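PDB 6H8N: peptidoglycan-N-acetylmuramic acid deacetylase PdaC from Bacillus subtilis subsp. subtilis str. 168, which removes acetyl groups from N-acetylmuramic acid residues of peptidoglycan, giving resistance to lysozyme, and also deacetylates short chitin oligomers. Local coordinates for residues K36-F41 and E61-G66. The protein carries 1 engineered substitution. Sequence-based numbering, arbitrary orientation.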
loop_
_atom_site.group_PDB
_atom_site.type_symbol
_atom_site.label_atom_id
_atom_site.label_comp_id
_atom_site.label_asym_id
_atom_site.label_seq_id
_atom_site.Cartn_x
_atom_site.Cartn_y
_atom_site.Cartn_z
ATOM N N LYS A 36 6.977 -7.437 -13.470
ATOM C CA LYS A 36 8.008 -7.791 -12.503
ATOM C C LYS A 36 8.177 -6.711 -11.432
ATOM O O LYS A 36 9.285 -6.338 -11.045
ATOM C CB LYS A 36 9.327 -8.139 -13.199
ATOM C CG LYS A 36 9.179 -9.331 -14.154
ATOM C CD LYS A 36 10.527 -9.918 -14.567
ATOM C CE LYS A 36 10.362 -11.292 -15.228
ATOM N NZ LYS A 36 9.506 -11.242 -16.444
ATOM N N GLY A 37 7.049 -6.208 -10.935
ATOM C CA GLY A 37 7.034 -5.256 -9.851
ATOM C C GLY A 37 6.247 -5.792 -8.661
ATOM O O GLY A 37 5.554 -6.807 -8.751
ATOM N N HIS A 38 6.369 -5.085 -7.536
ATOM C CA HIS A 38 5.612 -5.413 -6.334
ATOM C C HIS A 38 4.909 -4.168 -5.838
ATOM O O HIS A 38 5.210 -3.049 -6.271
ATOM C CB HIS A 38 6.507 -5.998 -5.235
ATOM C CG HIS A 38 7.062 -7.336 -5.590
ATOM N ND1 HIS A 38 8.414 -7.592 -5.630
ATOM C CD2 HIS A 38 6.450 -8.481 -5.963
ATOM C CE1 HIS A 38 8.608 -8.851 -5.987
ATOM N NE2 HIS A 38 7.432 -9.407 -6.217
ATOM N N ALA A 39 3.956 -4.366 -4.929
ATOM C CA ALA A 39 3.205 -3.270 -4.340
ATOM C C ALA A 39 2.822 -3.641 -2.914
ATOM O O ALA A 39 3.167 -4.713 -2.402
ATOM C CB ALA A 39 1.974 -2.940 -5.179
ATOM N N THR A 40 2.113 -2.721 -2.267
ATOM C CA THR A 40 1.671 -2.901 -0.897
ATOM C C THR A 40 0.165 -2.705 -0.867
ATOM O O THR A 40 -0.332 -1.694 -1.377
ATOM C CB THR A 40 2.332 -1.875 0.036
ATOM O OG1 THR A 40 3.750 -1.916 -0.166
ATOM C CG2 THR A 40 2.044 -2.209 1.488
ATOM N N PHE A 41 -0.558 -3.673 -0.311
ATOM C CA PHE A 41 -2.017 -3.686 -0.280
ATOM C C PHE A 41 -2.460 -3.475 1.155
ATOM O O PHE A 41 -2.144 -4.294 2.029
ATOM C CB PHE A 41 -2.540 -5.016 -0.824
ATOM C CG PHE A 41 -2.265 -5.206 -2.282
ATOM C CD1 PHE A 41 -1.045 -5.678 -2.723
ATOM C CD2 PHE A 41 -3.228 -4.860 -3.232
ATOM C CE1 PHE A 41 -0.785 -5.809 -4.097
ATOM C CE2 PHE A 41 -2.970 -4.979 -4.590
ATOM C CZ PHE A 41 -1.754 -5.470 -5.020
ATOM N N GLU A 61 2.856 -13.788 -4.246
ATOM C CA GLU A 61 3.495 -13.081 -5.350
ATOM C C GLU A 61 4.427 -11.969 -4.885
ATOM O O GLU A 61 4.879 -11.173 -5.713
ATOM C CB GLU A 61 2.431 -12.607 -6.349
ATOM C CG GLU A 61 1.724 -13.821 -6.980
ATOM C CD GLU A 61 0.718 -13.533 -8.080
ATOM O OE1 GLU A 61 0.496 -12.360 -8.430
ATOM O OE2 GLU A 61 0.131 -14.514 -8.620
ATOM N N GLY A 62 4.780 -11.938 -3.601
ATOM C CA GLY A 62 5.825 -11.070 -3.130
ATOM C C GLY A 62 5.392 -9.685 -2.715
ATOM O O GLY A 62 6.246 -8.841 -2.458
ATOM N N ASN A 63 4.101 -9.422 -2.642
ATOM C CA ASN A 63 3.611 -8.116 -2.243
ATOM C C ASN A 63 3.485 -8.025 -0.729
ATOM O O ASN A 63 3.377 -9.035 -0.027
ATOM C CB ASN A 63 2.293 -7.857 -2.951
ATOM C CG ASN A 63 2.451 -7.964 -4.438
ATOM O OD1 ASN A 63 3.091 -7.102 -5.060
ATOM N ND2 ASN A 63 1.882 -9.014 -5.036
ATOM N N GLU A 64 3.515 -6.802 -0.231
ATOM C CA GLU A 64 3.394 -6.539 1.189
ATOM C C GLU A 64 1.932 -6.256 1.507
ATOM O O GLU A 64 1.201 -5.695 0.678
ATOM C CB GLU A 64 4.282 -5.355 1.596
ATOM C CG GLU A 64 4.282 -5.080 3.090
ATOM C CD GLU A 64 5.369 -4.133 3.534
ATOM O OE1 GLU A 64 5.871 -3.334 2.741
ATOM O OE2 GLU A 64 5.725 -4.181 4.745
ATOM N N VAL A 65 1.500 -6.657 2.700
ATOM C CA VAL A 65 0.132 -6.460 3.158
ATOM C C VAL A 65 0.150 -5.617 4.419
ATOM O O VAL A 65 0.855 -5.937 5.386
ATOM C CB VAL A 65 -0.579 -7.797 3.403
ATOM C CG1 VAL A 65 -1.963 -7.579 4.026
ATOM C CG2 VAL A 65 -0.687 -8.549 2.104
ATOM N N GLY A 66 -0.663 -4.560 4.417
ATOM C CA GLY A 66 -0.850 -3.708 5.567
ATOM C C GLY A 66 -2.297 -3.727 6.028
ATOM O O GLY A 66 -3.185 -4.209 5.335
#
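The side chain of Asn63 extends the backbone ladder between two parallel strands by one rung. Strands 40-43 and 64-67 are neighbours in the parallel sheet of the NodB-type polysaccharide deacetylase domain, and helices fill most of the connection between them. Asn63 OD1 accepts the amide of Ala39, N to OD1 2.9 Å, in the carbonyl plane and on a lone pair. Its ND2 is held by Met58 O in helix 52-60, so both ends of the amide are fixed. The backbone ladder follows: Glu64 N to Ala39 O (3.0 Å), then Phe41 N to Glu64 O (2.9 Å).

Phe41 has CG anti to its carbonyl carbon, chi1 -67°, which brings the ring edge back to Asn63. Its CE1 lies 3.9 Å from Asn63 CB, with ring and amide planes 79° apart. Phe16, Leu29 and Met58 also pack on this buried ring. On the other side of the sheet Thr40 and Glu64 run side by side, with Thr40 CG2 3.9 Å from Glu64 CB. Their polar ends bond to Val186 N and Ser187 OG.

Gly62, at positive phi, ends helix 52-60 in a Schellman motif. Its O sits over one face of the His38 ring, nearer the ring's margin than its centre. Beyond Gly66 the chain soon reaches zinc ligand His68. The last bond of the ladder, Gly66 N to Phe41 O at 2.8 Å, is a hydrogen bond whose donor lies 33° above the carbonyl plane.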